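Local coordinates for 177aa long conserved hypothetical protein (ST1454) (Sulfolobus tokodaii, PDB 1WOZ) that probably transfers the adenosyl group of ATP to cob(I)alamin, as a PduO-type corrinoid adenosyltransferase that assembles as a trimer of helical bundles, at residues Gln58-Glu63 with Ile143-Arg148; Gly65-Thr70 with Lys75-Lys80. One frame throughout, in Å; residues are numbered along the deposited sequence.

Contact 1 of 2, residues Gln58-Glu63 with Ile143-Arg148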
loop_
_atom_site.group_PDB
_atom_site.type_symbol
_atom_site.label_atom_id
_atom_site.label_comp_id
_atom_site.label_asym_id
_atom_site.label_seq_id
_atom_site.Cartn_x
_atom_site.Cartn_y
_atom_site.Cartn_z
ATOM N N GLN A 58 -8.691 -6.616 13.919
ATOM C CA GLN A 58 -9.425 -5.492 13.324
ATOM C C GLN A 58 -10.310 -4.778 14.362
ATOM O O GLN A 58 -10.383 -3.549 14.410
ATOM C CB GLN A 58 -10.301 -5.967 12.180
ATOM C CG GLN A 58 -9.553 -6.580 11.014
ATOM C CD GLN A 58 -10.480 -6.730 9.842
ATOM O OE1 GLN A 58 -11.346 -7.591 9.839
ATOM N NE2 GLN A 58 -10.331 -5.855 8.852
ATOM N N VAL A 59 -10.981 -5.560 15.189
ATOM C CA VAL A 59 -11.825 -4.967 16.221
ATOM C C VAL A 59 -10.920 -4.153 17.159
ATOM O O VAL A 59 -11.240 -3.006 17.506
ATOM C CB VAL A 59 -12.542 -6.069 17.028
ATOM C CG1 VAL A 59 -13.186 -5.463 18.284
ATOM C CG2 VAL A 59 -13.582 -6.768 16.133
ATOM N N GLU A 60 -9.788 -4.742 17.559
ATOM C CA GLU A 60 -8.870 -4.061 18.475
ATOM C C GLU A 60 -8.228 -2.817 17.876
ATOM O O GLU A 60 -7.882 -1.884 18.617
ATOM C CB GLU A 60 -7.833 -5.056 19.044
ATOM C CG GLU A 60 -8.535 -6.184 19.810
ATOM C CD GLU A 60 -7.614 -7.226 20.447
ATOM O OE1 GLU A 60 -6.393 -7.278 20.159
ATOM O OE2 GLU A 60 -8.145 -8.013 21.248
ATOM N N LEU A 61 -8.089 -2.767 16.548
ATOM C CA LEU A 61 -7.563 -1.550 15.929
ATOM C C LEU A 61 -8.622 -0.452 16.115
ATOM O O LEU A 61 -8.289 0.728 16.275
ATOM C CB LEU A 61 -7.258 -1.744 14.426
ATOM C CG LEU A 61 -6.046 -2.658 14.167
ATOM C CD1 LEU A 61 -5.728 -2.693 12.682
ATOM C CD2 LEU A 61 -4.817 -2.133 14.939
ATOM N N PHE A 62 -9.904 -0.822 16.078
ATOM C CA PHE A 62 -10.938 0.200 16.316
ATOM C C PHE A 62 -10.857 0.622 17.786
ATOM O O PHE A 62 -11.039 1.789 18.116
ATOM C CB PHE A 62 -12.345 -0.327 16.003
ATOM C CG PHE A 62 -12.745 -0.148 14.565
ATOM C CD1 PHE A 62 -12.472 -1.127 13.620
ATOM C CD2 PHE A 62 -13.360 1.036 14.146
ATOM C CE1 PHE A 62 -12.801 -0.931 12.269
ATOM C CE2 PHE A 62 -13.689 1.230 12.797
ATOM C CZ PHE A 62 -13.402 0.235 11.864
ATOM N N GLU A 63 -10.582 -0.324 18.684
ATOM C CA GLU A 63 -10.456 0.051 20.091
ATOM C C GLU A 63 -9.257 0.977 20.301
ATOM O O GLU A 63 -9.308 1.925 21.109
ATOM C CB GLU A 63 -10.340 -1.202 20.962
ATOM C CG GLU A 63 -11.627 -2.016 20.949
ATOM C CD GLU A 63 -11.624 -3.182 21.928
ATOM O OE1 GLU A 63 -12.722 -3.574 22.360
ATOM O OE2 GLU A 63 -10.548 -3.724 22.250
ATOM N N ILE A 143 1.816 1.485 20.936
ATOM C CA ILE A 143 3.007 1.230 20.136
ATOM C C ILE A 143 3.462 -0.212 20.385
ATOM O O ILE A 143 3.864 -0.923 19.450
ATOM C CB ILE A 143 4.118 2.237 20.476
ATOM C CG1 ILE A 143 3.618 3.656 20.151
ATOM C CG2 ILE A 143 5.366 1.925 19.676
ATOM C CD1 ILE A 143 4.620 4.789 20.428
ATOM N N VAL A 144 3.368 -0.663 21.634
ATOM C CA VAL A 144 3.741 -2.044 21.934
ATOM C C VAL A 144 2.840 -3.026 21.178
ATOM O O VAL A 144 3.326 -4.033 20.619
ATOM C CB VAL A 144 3.642 -2.355 23.435
ATOM C CG1 VAL A 144 4.112 -3.789 23.702
ATOM C CG2 VAL A 144 4.506 -1.347 24.215
ATOM N N TYR A 145 1.541 -2.731 21.140
ATOM C CA TYR A 145 0.597 -3.600 20.446
ATOM C C TYR A 145 1.004 -3.710 18.960
ATOM O O TYR A 145 1.090 -4.820 18.407
ATOM C CB TYR A 145 -0.832 -3.032 20.546
ATOM C CG TYR A 145 -1.898 -3.918 19.940
ATOM C CD1 TYR A 145 -2.611 -4.827 20.723
ATOM C CD2 TYR A 145 -2.189 -3.858 18.574
ATOM C CE1 TYR A 145 -3.581 -5.646 20.167
ATOM C CE2 TYR A 145 -3.158 -4.672 18.008
ATOM C CZ TYR A 145 -3.852 -5.560 18.798
ATOM O OH TYR A 145 -4.814 -6.367 18.247
ATOM N N LEU A 146 1.261 -2.561 18.343
ATOM C CA LEU A 146 1.645 -2.505 16.932
ATOM C C LEU A 146 2.931 -3.294 16.665
ATOM O O LEU A 146 3.035 -3.981 15.645
ATOM C CB LEU A 146 1.804 -1.046 16.497
ATOM C CG LEU A 146 0.477 -0.269 16.367
ATOM C CD1 LEU A 146 0.791 1.185 16.099
ATOM C CD2 LEU A 146 -0.415 -0.866 15.230
ATOM N N ASN A 147 3.895 -3.198 17.581
ATOM C CA ASN A 147 5.161 -3.930 17.455
ATOM C C ASN A 147 4.912 -5.439 17.495
ATOM O O ASN A 147 5.452 -6.188 16.662
ATOM C CB ASN A 147 6.128 -3.483 18.568
ATOM C CG ASN A 147 7.475 -4.238 18.546
ATOM O OD1 ASN A 147 7.614 -5.295 19.157
ATOM N ND2 ASN A 147 8.459 -3.684 17.846
ATOM N N ARG A 148 4.085 -5.898 18.431
ATOM C CA ARG A 148 3.774 -7.326 18.557
ATOM C C ARG A 148 2.967 -7.815 17.369
ATOM O O ARG A 148 3.066 -8.980 16.980
ATOM C CB ARG A 148 2.925 -7.611 19.801
ATOM C CG ARG A 148 3.645 -7.769 21.143
ATOM C CD ARG A 148 5.115 -7.462 21.137
ATOM N NE ARG A 148 5.612 -7.453 22.514
ATOM C CZ ARG A 148 6.528 -6.616 22.968
ATOM N NH1 ARG A 148 7.065 -5.727 22.160
ATOM N NH2 ARG A 148 6.877 -6.636 24.247
#
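Glu60 and Tyr145 meet through a single short hydrogen bond, given by the phenol: Tyr145 OH lies 2.6 Å from Glu60 OE1. The carboxylate accepts on the anti lone pair of OE1, the one turned away from OE2, and OE1 sits at the ring edge near the ring plane, 3.3 Å from Tyr145 CE1. The two side chains cross at about a right angle, with carboxylate and ring planes 64° apart. Glu60 CB adds a contact of its own, 3.4 Å from Tyr145 OH, so the hydroxyl meets both the base and the end of the glutamate. With CG of Tyr145 anti to the backbone N (chi1 -176°), the ring extends from its own helix across to helix 48-69, a span over which the nearest CA atoms, those of Leu61 and Leu146, are still 9.3 Å apart. Leu61 supplies the apolar part, its CD2 approaching Tyr145 CE2 obliquely at 4.3 Å.

In the second shell, Arg56 makes a salt bridge to Glu60 OE2, so the two carboxylate oxygens have different partners. This pairing probably favours the charged form of the glutamate and helps fix its rotation in a buried setting. Leu61 also lines the pocket of a bound oligo(propylene glycol) molecule together with Asp32 and Asn35. Val57 and Ile64 of helix 48-69 and Leu85 of helix 79-96 also touch the Tyr145 side chain, and Leu146 leans on Val124 of helix 109-134, which places the pair inside the helical bundle, between helices 48-69 and 140-163.

Contact 2 of 2, residues Gly65-Thr70 with Lys75-Lys80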
loop_
_atom_site.group_PDB
_atom_site.type_symbol
_atom_site.label_atom_id
_atom_site.label_comp_id
_atom_site.label_asym_id
_atom_site.label_seq_id
_atom_site.Cartn_x
_atom_site.Cartn_y
_atom_site.Cartn_z
ATOM N N GLY A 65 -8.137 3.041 18.103
ATOM C CA GLY A 65 -8.554 4.350 17.621
ATOM C C GLY A 65 -9.393 5.105 18.654
ATOM O O GLY A 65 -9.280 6.327 18.786
ATOM N N GLU A 66 -10.230 4.392 19.398
ATOM C CA GLU A 66 -11.052 5.050 20.412
ATOM C C GLU A 66 -10.198 5.471 21.598
ATOM O O GLU A 66 -10.430 6.526 22.196
ATOM C CB GLU A 66 -12.193 4.127 20.864
ATOM C CG GLU A 66 -13.149 3.816 19.728
ATOM C CD GLU A 66 -14.559 3.455 20.178
ATOM O OE1 GLU A 66 -14.739 2.495 20.961
ATOM O OE2 GLU A 66 -15.489 4.145 19.710
ATOM N N ASP A 67 -9.210 4.650 21.939
ATOM C CA ASP A 67 -8.286 4.982 23.023
ATOM C C ASP A 67 -7.656 6.325 22.628
ATOM O O ASP A 67 -7.757 7.312 23.361
ATOM C CB ASP A 67 -7.207 3.881 23.148
ATOM C CG ASP A 67 -6.239 4.118 24.297
ATOM O OD1 ASP A 67 -5.960 5.284 24.646
ATOM O OD2 ASP A 67 -5.730 3.124 24.841
ATOM N N LEU A 68 -7.032 6.374 21.450
ATOM C CA LEU A 68 -6.389 7.602 20.951
ATOM C C LEU A 68 -7.298 8.826 20.918
ATOM O O LEU A 68 -6.891 9.913 21.332
ATOM C CB LEU A 68 -5.868 7.405 19.519
ATOM C CG LEU A 68 -4.704 6.444 19.313
ATOM C CD1 LEU A 68 -4.483 6.245 17.795
ATOM C CD2 LEU A 68 -3.454 7.006 19.986
ATOM N N SER A 69 -8.506 8.644 20.387
ATOM C CA SER A 69 -9.504 9.704 20.248
ATOM C C SER A 69 -10.114 10.222 21.553
ATOM O O SER A 69 -10.678 11.326 21.571
ATOM C CB SER A 69 -10.655 9.228 19.344
ATOM O OG SER A 69 -10.201 8.982 18.021
ATOM N N THR A 70 -10.011 9.444 22.627
ATOM C CA THR A 70 -10.589 9.844 23.911
ATOM C C THR A 70 -9.572 9.869 25.045
ATOM O O THR A 70 -9.954 9.814 26.216
ATOM C CB THR A 70 -11.738 8.895 24.331
ATOM O OG1 THR A 70 -11.209 7.603 24.641
ATOM C CG2 THR A 70 -12.754 8.752 23.201
ATOM N N LYS A 75 -11.733 3.561 25.880
ATOM C CA LYS A 75 -11.067 2.271 25.727
ATOM C C LYS A 75 -9.638 2.528 26.178
ATOM O O LYS A 75 -9.111 3.630 25.988
ATOM C CB LYS A 75 -11.055 1.819 24.261
ATOM C CG LYS A 75 -12.414 1.468 23.655
ATOM C CD LYS A 75 -12.923 0.123 24.149
ATOM C CE LYS A 75 -14.237 -0.221 23.482
ATOM N NZ LYS A 75 -14.636 -1.615 23.793
ATOM N N LYS A 76 -9.018 1.525 26.794
ATOM C CA LYS A 76 -7.635 1.660 27.225
ATOM C C LYS A 76 -6.868 0.377 26.950
ATOM O O LYS A 76 -7.086 -0.652 27.580
ATOM C CB LYS A 76 -7.544 1.995 28.710
ATOM C CG LYS A 76 -6.122 2.309 29.150
ATOM C CD LYS A 76 -6.069 2.633 30.628
ATOM C CE LYS A 76 -4.666 3.004 31.077
ATOM N NZ LYS A 76 -4.622 3.159 32.564
ATOM N N ILE A 77 -5.973 0.448 25.983
ATOM C CA ILE A 77 -5.164 -0.698 25.616
ATOM C C ILE A 77 -4.227 -1.004 26.774
ATOM O O ILE A 77 -3.552 -0.108 27.283
ATOM C CB ILE A 77 -4.356 -0.383 24.337
ATOM C CG1 ILE A 77 -5.322 0.053 23.225
ATOM C CG2 ILE A 77 -3.524 -1.587 23.914
ATOM C CD1 ILE A 77 -6.473 -0.942 22.954
ATOM N N ASP A 78 -4.205 -2.265 27.202
ATOM C CA ASP A 78 -3.338 -2.688 28.296
ATOM C C ASP A 78 -2.571 -3.975 27.953
ATOM O O ASP A 78 -2.699 -4.518 26.846
ATOM C CB ASP A 78 -4.166 -2.877 29.571
ATOM C CG ASP A 78 -5.262 -3.916 29.419
ATOM O OD1 ASP A 78 -6.185 -3.913 30.250
ATOM O OD2 ASP A 78 -5.208 -4.745 28.486
ATOM N N GLU A 79 -1.792 -4.469 28.909
ATOM C CA GLU A 79 -0.987 -5.666 28.698
ATOM C C GLU A 79 -1.706 -6.908 28.193
ATOM O O GLU A 79 -1.105 -7.691 27.472
ATOM C CB GLU A 79 -0.212 -6.021 29.974
ATOM C CG GLU A 79 0.874 -5.009 30.326
ATOM C CD GLU A 79 1.574 -5.325 31.642
ATOM O OE1 GLU A 79 2.374 -6.292 31.687
ATOM O OE2 GLU A 79 1.312 -4.604 32.636
ATOM N N LYS A 80 -2.975 -7.103 28.553
ATOM C CA LYS A 80 -3.690 -8.297 28.100
ATOM C C LYS A 80 -3.868 -8.358 26.588
ATOM O O LYS A 80 -3.921 -9.451 26.011
ATOM C CB LYS A 80 -5.054 -8.413 28.775
ATOM C CG LYS A 80 -4.976 -8.609 30.287
ATOM C CD LYS A 80 -6.325 -9.025 30.868
ATOM C CE LYS A 80 -6.770 -10.386 30.314
ATOM N NZ LYS A 80 -8.115 -10.808 30.806
#
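The turn that links helix 48-69 to helix 79-96 folds back on the end of the first helix, and Asp67 holds it there. Its OD2 accepts from Ile77 N at 2.9 Å, met nearly along the C-O axis by an almost straight bond (170° at the hydrogen). CG of Asp67 stands anti to the backbone N (chi1 -177°), which brings the carboxylate up to the returning chain. There Lys76 CA comes within 3.4 Å of OD2, while Asp67 CA makes a CH...O contact of 3.4 Å with Lys75 O. Asn139 also donates to OD2 and Ser72 bonds OD1, so both carboxylate oxygens are engaged.

In this connection between consecutive helices, near the end of helix 48-69, Ser69 OG and N reach Gly65 O from opposite faces of the carbonyl plane. Thr70 OG1 turns back to Glu66 O at 2.8 Å and also bonds Lys74 N. Asp78 is the N-cap of helix 79-96, its OD2 taking a weak capping bond from Lys80 N. With an alanine in place of Asp67, Ile77 N and Asn139 ND2 would probably lose their shared acceptor and Ser72 OG its mate, leaving the returning chain less firmly tied to the helix.

Beside this grip, the aliphatic part of Lys75 passes Glu66, with Lys75 CG 3.7 Å from Glu66 OE1. Their charged ends go elsewhere: Lys75 NZ to Glu63, Glu66 OE2 to Lys74, and Glu66 OE1 to Tyr171 of the second subunit, which also packs on Lys75. Ile77 rests on Met141 and Ile142 of helix 140-163.

In the fold
Contacts 1 and 2 have centres about 9 Å apart and share helix 48-69, contact 1 using residues 58-63 and contact 2 the last turn and its exit. Along the chain contact 2 is local and nested inside the long loop closed by contact 1, which ties helix 48-69 to helix 140-163. A salt bridge joins them, Glu63 OE1 to Lys75 NZ at 3.1 Å. Contact 1 lies deep in the bundle and contact 2 nearer its end, about 16 Å between its centre and that of the chain. Both touch the second subunit, where Tyr171 meets Phe62 as well as Glu66, so one helix serves the chain's core, its turn and the trimer interface.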